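Local coordinates for protein pullulanase (Bacillus acidopullulyticus, PDB 2WAN) that hydrolyses alpha-1,6-glucosidic linkages in pullulan and probably also at the branch points of starch-type polysaccharides, acting as a multidomain glycoside hydrolase, at residues Asp446-Met451 with Asp803-Ala808; Met782-Gly787 with Ser798-Asp803. All blocks are in the same frame, centred on the assembly; numbering follows the deposited sequence. Where two conformers were deposited one is given.

Interaction 1 of 2, residues Asp446-Met451 with Asp803-Ala808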
ATOM      1  N   ASP A 446      19.302 -15.586 -17.133  1.00 11.90           N
ATOM      2  CA  ASP A 446      20.750 -15.670 -17.456  1.00 11.11           C
ATOM      3  C   ASP A 446      21.050 -16.981 -18.179  1.00 13.81           C
ATOM      4  O   ASP A 446      20.546 -18.030 -17.802  1.00 10.80           O
ATOM      5  CB  ASP A 446      21.582 -15.559 -16.175  1.00 12.61           C
ATOM      6  CG  ASP A 446      23.055 -15.189 -16.436  1.00 13.27           C
ATOM      7  OD1 ASP A 446      23.718 -15.792 -17.311  1.00 14.48           O
ATOM      8  OD2 ASP A 446      23.561 -14.297 -15.706  1.00 12.53           O
ATOM      9  N   ALA A 447      21.875 -16.919 -19.224  1.00 12.68           N
ATOM     10  CA  ALA A 447      22.321 -18.129 -19.913  1.00 13.81           C
ATOM     11  C   ALA A 447      22.942 -19.163 -18.972  1.00 13.15           C
ATOM     12  O   ALA A 447      22.968 -20.366 -19.288  1.00 14.97           O
ATOM     13  CB  ALA A 447      23.329 -17.771 -20.999  1.00 14.85           C
ATOM     14  N   ASN A 448      23.447 -18.699 -17.825  1.00 12.55           N
ATOM     15  CA  ASN A 448      24.086 -19.590 -16.857  1.00 12.00           C
ATOM     16  C   ASN A 448      23.133 -20.189 -15.793  1.00 13.19           C
ATOM     17  O   ASN A 448      23.587 -20.854 -14.874  1.00 12.94           O
ATOM     18  CB  ASN A 448      25.311 -18.903 -16.200  1.00 11.87           C
ATOM     19  CG  ASN A 448      24.948 -17.760 -15.240  1.00 11.41           C
ATOM     20  OD1 ASN A 448      23.840 -17.681 -14.703  1.00 11.91           O
ATOM     21  ND2 ASN A 448      25.938 -16.895 -14.970  1.00 13.09           N
ATOM     22  N   SER A 449      21.828 -19.963 -15.944  1.00 12.54           N
ATOM     23  CA  SER A 449      20.868 -20.273 -14.860  1.00 11.07           C
ATOM     24  C   SER A 449      20.556 -21.762 -14.734  1.00 12.67           C
ATOM     25  O   SER A 449      20.063 -22.200 -13.694  1.00 12.65           O
ATOM     26  CB  SER A 449      19.554 -19.485 -15.033  1.00 10.52           C
ATOM     27  OG  SER A 449      18.725 -20.134 -15.992  1.00 10.86           O
ATOM     28  N   GLY A 450      20.833 -22.533 -15.790  1.00 11.71           N
ATOM     29  CA  GLY A 450      20.523 -23.971 -15.807  1.00 11.00           C
ATOM     30  C   GLY A 450      19.065 -24.353 -16.014  1.00 11.52           C
ATOM     31  O   GLY A 450      18.739 -25.549 -16.098  1.00 13.24           O
ATOM     32  N   MET A 451      18.204 -23.343 -16.083  1.00 12.32           N
ATOM     33  CA  MET A 451      16.774 -23.529 -16.332  1.00 11.26           C
ATOM     34  C   MET A 451      16.486 -23.342 -17.817  1.00 13.31           C
ATOM     35  O   MET A 451      17.047 -22.437 -18.463  1.00 13.98           O
ATOM     36  CB  MET A 451      15.973 -22.546 -15.470  1.00 10.90           C
ATOM     37  CG  MET A 451      15.862 -23.007 -14.010  1.00 10.27           C
ATOM     38  SD  MET A 451      15.360 -21.734 -12.849  1.00 11.96           S
ATOM     39  CE  MET A 451      16.893 -20.805 -12.679  1.00  7.90           C
ATOM     40  N   ASP A 803      22.646 -13.686 -11.765  1.00  8.98           N
ATOM     41  CA  ASP A 803      23.848 -14.191 -12.387  1.00 12.15           C
ATOM     42  C   ASP A 803      24.304 -15.308 -11.457  1.00 11.91           C
ATOM     43  O   ASP A 803      24.871 -15.048 -10.380  1.00 11.86           O
ATOM     44  CB  ASP A 803      24.897 -13.062 -12.494  1.00 11.08           C
ATOM     45  CG  ASP A 803      26.287 -13.580 -12.852  1.00 13.15           C
ATOM     46  OD1 ASP A 803      26.446 -14.787 -13.092  1.00 11.27           O
ATOM     47  OD2 ASP A 803      27.234 -12.766 -12.895  1.00 13.97           O
ATOM     48  N   TRP A 804      24.010 -16.552 -11.846  1.00 11.31           N
ATOM     49  CA  TRP A 804      24.204 -17.688 -10.949  1.00 11.42           C
ATOM     50  C   TRP A 804      25.670 -18.065 -10.736  1.00 10.77           C
ATOM     51  O   TRP A 804      25.978 -18.795  -9.807  1.00 11.47           O
ATOM     52  CB  TRP A 804      23.374 -18.895 -11.418  1.00  9.70           C
ATOM     53  CG  TRP A 804      21.877 -18.659 -11.288  1.00  9.44           C
ATOM     54  CD1 TRP A 804      21.045 -18.084 -12.215  1.00  9.16           C
ATOM     55  CD2 TRP A 804      21.050 -18.959 -10.146  1.00 11.86           C
ATOM     56  NE1 TRP A 804      19.751 -18.050 -11.737  1.00 12.22           N
ATOM     57  CE2 TRP A 804      19.726 -18.577 -10.474  1.00  9.77           C
ATOM     58  CE3 TRP A 804      21.304 -19.516  -8.880  1.00 10.98           C
ATOM     59  CZ2 TRP A 804      18.647 -18.731  -9.581  1.00 10.51           C
ATOM     60  CZ3 TRP A 804      20.223 -19.676  -7.984  1.00 10.89           C
ATOM     61  CH2 TRP A 804      18.912 -19.291  -8.348  1.00  8.33           C
ATOM     62  N   SER A 805      26.571 -17.545 -11.578  1.00 10.39           N
ATOM     63  CA  SER A 805      28.003 -17.668 -11.314  1.00 10.73           C
ATOM     64  C   SER A 805      28.395 -17.041  -9.973  1.00  9.60           C
ATOM     65  O   SER A 805      29.400 -17.433  -9.379  1.00 11.13           O
ATOM     66  CB  SER A 805      28.862 -17.046 -12.449  1.00  9.12           C
ATOM     67  OG  SER A 805      28.902 -15.636 -12.388  1.00 13.51           O
ATOM     68  N   ARG A 806      27.624 -16.064  -9.503  1.00 10.04           N
ATOM     69  CA  ARG A 806      27.956 -15.420  -8.225  1.00 10.61           C
ATOM     70  C   ARG A 806      27.652 -16.321  -7.032  1.00 10.98           C
ATOM     71  O   ARG A 806      28.254 -16.184  -5.963  1.00 10.96           O
ATOM     72  CB  ARG A 806      27.268 -14.067  -8.098  1.00 10.69           C
ATOM     73  CG  ARG A 806      27.851 -13.074  -9.109  1.00 14.76           C
ATOM     74  CD  ARG A 806      27.254 -11.713  -9.007  1.00 19.40           C
ATOM     75  NE  ARG A 806      27.740 -10.901  -7.880  1.00 17.75           N
ATOM     76  CZ  ARG A 806      28.867 -10.186  -7.857  1.00 14.84           C
ATOM     77  NH1 ARG A 806      29.721 -10.172  -8.889  1.00 17.82           N
ATOM     78  NH2 ARG A 806      29.139  -9.453  -6.795  1.00 13.79           N
ATOM     79  N   LYS A 807      26.722 -17.256  -7.203  1.00  9.82           N
ATOM     80  CA  LYS A 807      26.570 -18.277  -6.165  1.00  8.95           C
ATOM     81  C   LYS A 807      27.791 -19.204  -6.072  1.00 11.19           C
ATOM     82  O   LYS A 807      28.166 -19.611  -4.970  1.00 11.51           O
ATOM     83  CB  LYS A 807      25.271 -19.084  -6.338  1.00  8.58           C
ATOM     84  CG  LYS A 807      25.125 -20.254  -5.319  1.00  8.41           C
ATOM     85  CD  LYS A 807      23.746 -20.941  -5.435  1.00 12.10           C
ATOM     86  CE  LYS A 807      23.677 -22.086  -4.430  1.00  9.59           C
ATOM     87  NZ  LYS A 807      22.335 -22.761  -4.531  1.00 10.00           N
ATOM     88  N   ALA A 808      28.408 -19.531  -7.209  1.00  9.42           N
ATOM     89  CA  ALA A 808      29.635 -20.307  -7.197  1.00 11.22           C
ATOM     90  C   ALA A 808      30.765 -19.479  -6.557  1.00  9.96           C
ATOM     91  O   ALA A 808      31.496 -19.963  -5.683  1.00 11.98           O
ATOM     92  CB  ALA A 808      30.006 -20.714  -8.621  1.00 11.25           C
TER

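Interaction 2 of 2, residues Met782-Gly787 with Ser798-Asp803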
ATOM      1  N   MET A 782      24.031 -14.188  -2.768  1.00  7.94           N
ATOM      2  CA  MET A 782      25.166 -14.344  -3.673  1.00 10.37           C
ATOM      3  C   MET A 782      25.746 -13.005  -4.144  1.00 10.26           C
ATOM      4  O   MET A 782      26.363 -12.926  -5.223  1.00 11.66           O
ATOM      5  CB  MET A 782      24.786 -15.241  -4.861  1.00  9.06           C
ATOM      6  CG  MET A 782      23.622 -14.707  -5.726  1.00 11.91           C
ATOM      7  SD  MET A 782      23.277 -15.888  -7.058  1.00 13.23           S
ATOM      8  CE  MET A 782      21.797 -15.164  -7.748  1.00 16.05           C
ATOM      9  N   LEU A 783      25.534 -11.961  -3.334  1.00  8.50           N
ATOM     10  CA  LEU A 783      26.075 -10.609  -3.564  1.00 10.11           C
ATOM     11  C   LEU A 783      25.689 -10.118  -4.954  1.00 11.90           C
ATOM     12  O   LEU A 783      26.520  -9.605  -5.708  1.00 12.80           O
ATOM     13  CB  LEU A 783      27.599 -10.558  -3.337  1.00 10.61           C
ATOM     14  CG  LEU A 783      28.135 -11.190  -2.028  1.00 10.16           C
ATOM     15  CD1 LEU A 783      29.680 -10.998  -1.941  1.00  8.19           C
ATOM     16  CD2 LEU A 783      27.446 -10.608  -0.752  1.00 10.90           C
ATOM     17  N   ARG A 784      24.420 -10.310  -5.301  1.00 10.01           N
ATOM     18  CA  ARG A 784      23.913  -9.838  -6.590  1.00 12.06           C
ATOM     19  C   ARG A 784      24.237  -8.354  -6.763  1.00 12.65           C
ATOM     20  O   ARG A 784      24.175  -7.583  -5.807  1.00 11.36           O
ATOM     21  CB  ARG A 784      22.406 -10.092  -6.686  1.00 11.34           C
ATOM     22  CG  ARG A 784      21.706  -9.442  -7.873  1.00 11.93           C
ATOM     23  CD  ARG A 784      20.368 -10.131  -8.073  1.00  9.72           C
ATOM     24  NE  ARG A 784      19.429  -9.413  -8.935  1.00 10.71           N
ATOM     25  CZ  ARG A 784      18.564  -8.508  -8.494  1.00 13.72           C
ATOM     26  NH1 ARG A 784      18.564  -8.174  -7.209  1.00 11.58           N
ATOM     27  NH2 ARG A 784      17.698  -7.938  -9.341  1.00 12.17           N
ATOM     28  N   THR A 785      24.655  -7.986  -7.971  1.00 11.55           N
ATOM     29  CA  THR A 785      25.070  -6.613  -8.256  1.00 11.29           C
ATOM     30  C   THR A 785      24.307  -6.067  -9.464  1.00 11.68           C
ATOM     31  O   THR A 785      24.082  -6.793 -10.445  1.00 13.94           O
ATOM     32  CB  THR A 785      26.617  -6.513  -8.486  1.00 10.85           C
ATOM     33  OG1 THR A 785      26.966  -5.166  -8.830  1.00 12.06           O
ATOM     34  CG2 THR A 785      27.083  -7.435  -9.590  1.00 14.46           C
ATOM     35  N   LYS A 786      23.890  -4.803  -9.366  1.00 12.38           N
ATOM     36  CA  LYS A 786      23.245  -4.081 -10.462  1.00 11.52           C
ATOM     37  C   LYS A 786      24.217  -3.064 -11.052  1.00 13.13           C
ATOM     38  O   LYS A 786      23.807  -2.123 -11.751  1.00 12.61           O
ATOM     39  CB  LYS A 786      21.991  -3.351  -9.965  1.00 12.06           C
ATOM     40  CG  LYS A 786      20.860  -4.316  -9.519  1.00 10.91           C
ATOM     41  CD  LYS A 786      19.673  -3.607  -8.905  1.00 13.99           C
ATOM     42  CE  LYS A 786      18.539  -4.616  -8.519  1.00 11.47           C
ATOM     43  NZ  LYS A 786      17.349  -3.860  -8.014  1.00 12.02           N
ATOM     44  N   GLY A 787      25.501  -3.250 -10.764  1.00 13.52           N
ATOM     45  CA  GLY A 787      26.521  -2.291 -11.215  1.00 16.94           C
ATOM     46  C   GLY A 787      26.306  -0.893 -10.666  1.00 18.34           C
ATOM     47  O   GLY A 787      26.725   0.094 -11.286  1.00 18.60           O
ATOM     48  N   SER A 798      21.269  -7.570 -17.975  1.00 13.97           N
ATOM     49  CA  SER A 798      22.658  -7.419 -17.517  0.50 13.05           C
ATOM     50  C   SER A 798      22.693  -6.763 -16.136  1.00 13.15           C
ATOM     51  O   SER A 798      23.556  -7.065 -15.310  1.00 14.31           O
ATOM     52  CB  SER A 798      23.498  -6.601 -18.510  0.50 14.61           C
ATOM     53  OG  SER A 798      23.162  -5.219 -18.463  0.50 16.40           O
ATOM     54  N   VAL A 799      21.752  -5.856 -15.898  1.00 11.75           N
ATOM     55  CA  VAL A 799      21.631  -5.168 -14.600  1.00 13.12           C
ATOM     56  C   VAL A 799      20.912  -6.054 -13.564  1.00 12.92           C
ATOM     57  O   VAL A 799      21.436  -6.304 -12.473  1.00 11.52           O
ATOM     58  CB  VAL A 799      20.916  -3.801 -14.756  1.00 11.82           C
ATOM     59  CG1 VAL A 799      20.650  -3.143 -13.415  1.00 11.19           C
ATOM     60  CG2 VAL A 799      21.769  -2.850 -15.670  1.00 18.66           C
ATOM     61  N   ASN A 800      19.735  -6.556 -13.932  1.00 12.53           N
ATOM     62  CA  ASN A 800      18.821  -7.206 -12.972  1.00 11.58           C
ATOM     63  C   ASN A 800      18.882  -8.718 -12.796  1.00 12.19           C
ATOM     64  O   ASN A 800      18.361  -9.245 -11.805  1.00 11.48           O
ATOM     65  CB  ASN A 800      17.370  -6.849 -13.343  1.00 12.08           C
ATOM     66  CG  ASN A 800      17.021  -5.426 -13.007  1.00 13.56           C
ATOM     67  OD1 ASN A 800      17.007  -5.046 -11.839  1.00 15.15           O
ATOM     68  ND2 ASN A 800      16.716  -4.626 -14.028  1.00 14.40           N
ATOM     69  N   GLN A 801      19.470  -9.445 -13.739  1.00 11.19           N
ATOM     70  CA  GLN A 801      19.323 -10.905 -13.690  1.00 11.27           C
ATOM     71  C   GLN A 801      19.984 -11.532 -12.469  1.00 12.37           C
ATOM     72  O   GLN A 801      20.911 -10.939 -11.862  1.00 12.22           O
ATOM     73  CB  GLN A 801      19.889 -11.549 -14.953  1.00  9.76           C
ATOM     74  CG  GLN A 801      21.440 -11.584 -14.997  1.00 10.93           C
ATOM     75  CD  GLN A 801      21.968 -11.703 -16.419  1.00 14.20           C
ATOM     76  OE1 GLN A 801      21.284 -12.245 -17.285  1.00 13.88           O
ATOM     77  NE2 GLN A 801      23.197 -11.212 -16.657  1.00 13.10           N
ATOM     78  N   PHE A 802      19.499 -12.719 -12.098  1.00  9.85           N
ATOM     79  CA  PHE A 802      20.267 -13.598 -11.217  1.00 10.57           C
ATOM     80  C   PHE A 802      21.427 -14.165 -12.051  1.00 10.28           C
ATOM     81  O   PHE A 802      21.222 -14.982 -12.959  1.00 12.62           O
ATOM     82  CB  PHE A 802      19.386 -14.727 -10.662  1.00  9.33           C
ATOM     83  CG  PHE A 802      18.510 -14.321  -9.499  1.00 11.39           C
ATOM     84  CD1 PHE A 802      17.905 -13.060  -9.444  1.00 16.95           C
ATOM     85  CD2 PHE A 802      18.270 -15.229  -8.474  1.00 12.64           C
ATOM     86  CE1 PHE A 802      17.082 -12.700  -8.348  1.00 17.34           C
ATOM     87  CE2 PHE A 802      17.446 -14.888  -7.393  1.00 14.65           C
ATOM     88  CZ  PHE A 802      16.856 -13.633  -7.330  1.00 16.23           C
ATOM     89  N   ASP A 803      22.646 -13.686 -11.765  1.00  8.98           N
ATOM     90  CA  ASP A 803      23.848 -14.191 -12.387  1.00 12.15           C
ATOM     91  C   ASP A 803      24.304 -15.308 -11.457  1.00 11.91           C
ATOM     92  O   ASP A 803      24.871 -15.048 -10.380  1.00 11.86           O
ATOM     93  CB  ASP A 803      24.897 -13.062 -12.494  1.00 11.08           C
ATOM     94  CG  ASP A 803      26.287 -13.580 -12.852  1.00 13.15           C
ATOM     95  OD1 ASP A 803      26.446 -14.787 -13.092  1.00 11.27           O
ATOM     96  OD2 ASP A 803      27.234 -12.766 -12.895  1.00 13.97           O
TER
HETATM   97  O   HOH W   1      24.898  -6.223 -13.053  1.00 15.32           O

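Interaction 1 of 2, residues Asp446-Met451 with Asp803-Ala808
Asn448 and Asp803 meet at the capped start of helix 805-809, where the loop after the first strand of the catalytic barrel reaches the loop after the eighth. The Asn448 amide works with both ends. Its OD1 accepts from Trp804 N (3.1 Å), the donor tilted somewhat from the carbonyl plane, while ND2 gives a hydrogen close to its own amide plane to Asp803 OD1 (2.9 Å, N-H...O 152°). A chi1 of 70° sets CG between the backbone N and the carbonyl carbon, on the side of residues 803-805, and the two bonds probably fix the rotation of the amide. Asp803 OD1 is gripped again by Ser805 OG at 2.7 Å. Asn448 ND2 arrives on the anti side and the hydroxyl on the syn side, from opposite faces of the carboxylate, and Ser805 N adds a weak capping bond. Asp446 OD2 lies only 3.9 Å from Asp803 OD1, a proximity of like charges that the donors around the two carboxylates probably ease. Asp446 OD1 takes one of them, Asn448 N, in an Asx turn that overlaps the type I turn from Asp446 to Ser449.

Beyond the polar pair, the Trp804 indole packs against the turn. Its CD1 touches Ser449 CA at 3.4 Å, Ser449 O lies over one face, and NE1 is hydrogen-bonded to Phe443 O. The bend at chi3 (-77°) carries Met451 CE to 4.1 Å from Trp804 CZ2, the two side chains crossing at about a right angle. Such contact between the first and last beta-alpha loops is in keeping with the closed (beta/alpha)8 barrel of the alpha-amylase superfamily, whose first and eighth strands are neighbours.

Interaction 2 of 2, residues Met782-Gly787 with Ser798-Asp803
Met782 CE rests against Phe802, 3.6 Å from CD2, with the two side chains at about a right angle. The thioether chain runs out extended beyond CG to get there, and its sulphur passes near the carbonyl oxygen of Asp803. Two residues on, Arg784 makes the polar centre of the contact. With CG anti to the backbone N (chi1 170°) and the chain extended as far as NE, its guanidinium takes one backbone oxygen side-on: NE lies 3.1 Å and NH2 2.9 Å from Asn800 O. The oxygen is in the guanidinium plane, but NE stands well above the plane of the carbonyl, whereas NH2 is tilted from it by only 16°. Asn800 closes helix 797-800, so the cation sits at the C-terminal end of a single helical turn, whose carbonyl oxygens would probably favour it; this short helix belongs to the long excursion following the eighth strand of the (beta/alpha)8 barrel. Phe802 CE1 lies over one face of the guanidinium, and NH1 bonds to Gln777. An alanine at Arg784 would probably leave Asn800 O without the NE and NH2 donors and open a gap beside Phe802 CD1 and CE1, where the arginine chain now lies. Thr785 O is joined to Ser798 O by one water that donates to both at 2.8 Å, while Thr785 OG1 accepts from Gly787 N in an ST turn and also bonds to Asp742. Lys786 CA makes a CA-H...O contact of 3.5 Å with Val799 O, its CB packs 3.7 Å from Val799 CG1, and its extended chain passes Asn800 OD1; both that oxygen and NZ bond to Ser792 OG.

How the interactions relate
Asp803 belongs to both contacts, its side chain serving interaction 1 and its backbone interaction 2. The centres of the two contacts lie about 10 Å apart, and the two join directly. Arg806 NE lies 2.8 Å from Leu783 O, probably a hydrogen bond, and Asp446 OD2 packs 3.1 Å from Gln801 CD. Residues 798-808 thus run between the loop after the first barrel strand and the start of their own excursion, touching both. Both contacts involve loops leaving the C-terminal ends of barrel strands, the end that carries the active site in this family. A glycerol, probably from the crystallisation liquor, lies about 6 Å from the Gln801 side chain and bonds to Ser798 N.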